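Local coordinates for hypothetical protein TT1380 (Thermus thermophilus, PDB 1IUJ), which is of unknown function but belongs to the antibiotic biosynthesis monooxygenase family of dimeric alpha/beta-barrel proteins, and may act as a monooxygenase, at residues 2-8 with 50-56. Residue numbers count along the deposited sequence, not the author numbering.
Sequences FVTMNRI and YVVMTLW
Strands 2-8 and 50-56 are the central pair of the four-stranded antiparallel sheet of a ferredoxin-like, dimeric alpha/beta-barrel fold. Phi is mostly about -90 to -130° and psi about 110 to 150°, Tyr50 departing in phi (-61°) at its strand's start; the axes lie 4.6 Å apart, N-to-C directions at 163°. Phe2-Trp56, Thr4-Thr54, Asn6-Val52 and Ile8-Tyr50 are hydrogen-bonded pairs; Val3-Leu55, Met5-Met53 and Arg7-Val51 are non-hydrogen-bonded. Each hydrogen-bonded pair has two N-H...O bonds, from Phe2 N to Trp56 O (2.8 Å) to the weak Tyr50 N to Ile8 O (3.0 Å) at the far end. CA atoms of non-hydrogen-bonded residues point at the same carbonyls, as Val3 CA to Thr54 O (3.3 Å).

On the face bearing Val3, Met5, Arg7, Val51, Met53 and Leu55, the second subunit packs through Met5, Arg7, Val51 and Met53: Met53 meets Met53 of that subunit, and Arg7 forms a salt bridge to its Glu93. Between the two strands, Met5 (mtt) brings CE to 4.0 Å from Met53 SD.

On the other face, partly covered by helix 15-29, Phe2 CD2 approaches Trp56 CD1 (4.1 Å). The Asn6 side chain lies about 4 Å from a bound zinc ion and about 6 Å from that of zinc-binding His75. Two waters meet Thr4 OG1 (chi1 p): one, at 2.6 Å, also bonds Val52 O and Thr54 OG1; the other, at 2.8 Å, accepts from Trp56 NE1 at 2.9 Å.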
loop_
_atom_site.group_PDB
_atom_site.type_symbol
_atom_site.label_atom_id
_atom_site.label_comp_id
_atom_site.label_asym_id
_atom_site.label_seq_id
_atom_site.Cartn_x
_atom_site.Cartn_y
_atom_site.Cartn_z
ATOM N N PHE B 2 8.461 -5.949 -6.156
ATOM C CA PHE B 2 7.620 -6.795 -5.319
ATOM C C PHE B 2 7.295 -5.986 -4.062
ATOM O O PHE B 2 8.163 -5.294 -3.535
ATOM C CB PHE B 2 8.381 -8.085 -4.993
ATOM C CG PHE B 2 7.720 -8.974 -3.971
ATOM C CD1 PHE B 2 6.746 -9.901 -4.357
ATOM C CD2 PHE B 2 8.128 -8.942 -2.646
ATOM C CE1 PHE B 2 6.144 -10.760 -3.421
ATOM C CE2 PHE B 2 7.540 -9.809 -1.663
ATOM C CZ PHE B 2 6.545 -10.724 -2.064
ATOM N N VAL B 3 6.039 -5.998 -3.630
ATOM C CA VAL B 3 5.636 -5.184 -2.488
ATOM C C VAL B 3 4.948 -6.047 -1.447
ATOM O O VAL B 3 4.071 -6.876 -1.790
ATOM C CB VAL B 3 4.650 -4.058 -2.938
ATOM C CG1 VAL B 3 4.101 -3.287 -1.766
ATOM C CG2 VAL B 3 5.314 -3.136 -3.935
ATOM N N THR B 4 5.305 -5.822 -0.190
ATOM C CA THR B 4 4.550 -6.398 0.935
ATOM C C THR B 4 3.810 -5.312 1.689
ATOM O O THR B 4 4.289 -4.179 1.789
ATOM C CB THR B 4 5.428 -7.168 1.931
ATOM O OG1 THR B 4 6.444 -6.298 2.463
ATOM C CG2 THR B 4 6.183 -8.282 1.259
ATOM N N MET B 5 2.621 -5.654 2.155
ATOM C CA MET B 5 1.872 -4.785 3.060
ATOM C C MET B 5 1.519 -5.592 4.291
ATOM O O MET B 5 0.777 -6.564 4.216
ATOM C CB MET B 5 0.613 -4.242 2.383
ATOM C CG MET B 5 0.926 -3.369 1.216
ATOM S SD MET B 5 -0.565 -2.538 0.665
ATOM C CE MET B 5 0.101 -1.833 -0.750
ATOM N N ASN B 6 2.079 -5.197 5.435
ATOM C CA ASN B 6 1.822 -5.905 6.678
ATOM C C ASN B 6 0.829 -5.068 7.430
ATOM O O ASN B 6 1.161 -3.940 7.847
ATOM C CB ASN B 6 3.117 -6.033 7.448
ATOM C CG ASN B 6 3.088 -7.149 8.504
ATOM O OD1 ASN B 6 4.079 -7.330 9.238
ATOM N ND2 ASN B 6 2.001 -7.890 8.586
ATOM N N ARG B 7 -0.389 -5.588 7.547
ATOM C CA ARG B 7 -1.485 -4.876 8.223
ATOM C C ARG B 7 -1.483 -5.251 9.694
ATOM O O ARG B 7 -1.679 -6.414 10.051
ATOM C CB ARG B 7 -2.831 -5.236 7.568
ATOM C CG ARG B 7 -2.863 -5.025 6.023
ATOM C CD ARG B 7 -4.106 -5.613 5.398
ATOM N NE ARG B 7 -5.346 -5.045 5.922
ATOM C CZ ARG B 7 -5.834 -3.860 5.548
ATOM N NH1 ARG B 7 -5.196 -3.116 4.650
ATOM N NH2 ARG B 7 -6.969 -3.420 6.076
ATOM N N ILE B 8 -1.237 -4.256 10.547
ATOM C CA ILE B 8 -0.999 -4.490 11.969
ATOM C C ILE B 8 -2.040 -3.700 12.742
ATOM O O ILE B 8 -1.998 -2.463 12.732
ATOM C CB ILE B 8 0.443 -4.091 12.327
ATOM C CG1 ILE B 8 1.437 -4.966 11.521
ATOM C CG2 ILE B 8 0.662 -4.198 13.849
ATOM C CD1 ILE B 8 2.825 -4.408 11.463
ATOM N N TYR B 50 -2.591 -0.064 11.009
ATOM C CA TYR B 50 -1.386 0.476 10.361
ATOM C C TYR B 50 -1.015 -0.442 9.196
ATOM O O TYR B 50 -1.332 -1.638 9.235
ATOM C CB TYR B 50 -0.207 0.498 11.370
ATOM C CG TYR B 50 -0.082 1.772 12.191
ATOM C CD1 TYR B 50 -0.967 2.048 13.231
ATOM C CD2 TYR B 50 0.927 2.688 11.915
ATOM C CE1 TYR B 50 -0.822 3.228 13.995
ATOM C CE2 TYR B 50 1.075 3.876 12.665
ATOM C CZ TYR B 50 0.189 4.121 13.682
ATOM O OH TYR B 50 0.326 5.311 14.402
ATOM N N VAL B 51 -0.367 0.128 8.189
ATOM C CA VAL B 51 0.277 -0.672 7.125
ATOM C C VAL B 51 1.755 -0.399 7.039
ATOM O O VAL B 51 2.181 0.727 6.875
ATOM C CB VAL B 51 -0.426 -0.505 5.735
ATOM C CG1 VAL B 51 0.352 -1.225 4.642
ATOM C CG2 VAL B 51 -1.813 -1.078 5.803
ATOM N N VAL B 52 2.562 -1.460 7.124
ATOM C CA VAL B 52 3.987 -1.320 6.858
ATOM C C VAL B 52 4.151 -1.808 5.424
ATOM O O VAL B 52 3.913 -3.001 5.111
ATOM C CB VAL B 52 4.840 -2.152 7.794
ATOM C CG1 VAL B 52 6.305 -2.090 7.334
ATOM C CG2 VAL B 52 4.645 -1.747 9.274
ATOM N N MET B 53 4.577 -0.898 4.562
ATOM C CA MET B 53 4.659 -1.197 3.139
ATOM C C MET B 53 6.115 -1.228 2.744
ATOM O O MET B 53 6.854 -0.265 2.992
ATOM C CB MET B 53 3.960 -0.121 2.318
ATOM C CG MET B 53 4.017 -0.439 0.852
ATOM S SD MET B 53 3.040 0.719 -0.046
ATOM C CE MET B 53 3.845 2.242 0.326
ATOM N N THR B 54 6.532 -2.310 2.109
ATOM C CA THR B 54 7.943 -2.447 1.778
ATOM C C THR B 54 8.092 -2.832 0.335
ATOM O O THR B 54 7.354 -3.698 -0.161
ATOM C CB THR B 54 8.590 -3.485 2.675
ATOM O OG1 THR B 54 8.381 -3.133 4.052
ATOM C CG2 THR B 54 10.149 -3.470 2.482
ATOM N N LEU B 55 8.970 -2.110 -0.361
ATOM C CA LEU B 55 9.220 -2.299 -1.789
ATOM C C LEU B 55 10.540 -3.018 -1.965
ATOM O O LEU B 55 11.546 -2.602 -1.387
ATOM C CB LEU B 55 9.309 -0.936 -2.492
ATOM C CG LEU B 55 8.013 -0.220 -2.869
ATOM C CD1 LEU B 55 7.132 0.052 -1.643
ATOM C CD2 LEU B 55 8.425 1.091 -3.580
ATOM N N TRP B 56 10.518 -4.081 -2.761
ATOM C CA TRP B 56 11.694 -4.948 -2.993
ATOM C C TRP B 56 11.954 -5.119 -4.485
ATOM O O TRP B 56 11.029 -5.092 -5.296
ATOM C CB TRP B 56 11.371 -6.341 -2.411
ATOM C CG TRP B 56 11.296 -6.373 -0.884
ATOM C CD1 TRP B 56 10.176 -6.412 -0.098
ATOM C CD2 TRP B 56 12.410 -6.451 0.002
ATOM N NE1 TRP B 56 10.531 -6.447 1.233
ATOM C CE2 TRP B 56 11.901 -6.492 1.320
ATOM C CE3 TRP B 56 13.800 -6.485 -0.185
ATOM C CZ2 TRP B 56 12.738 -6.542 2.445
ATOM C CZ3 TRP B 56 14.629 -6.535 0.939
ATOM C CH2 TRP B 56 14.094 -6.577 2.222
HETATM O O HOH W 1 8.944 -6.959 3.579
HETATM O O HOH W 2 6.097 -4.800 4.580
#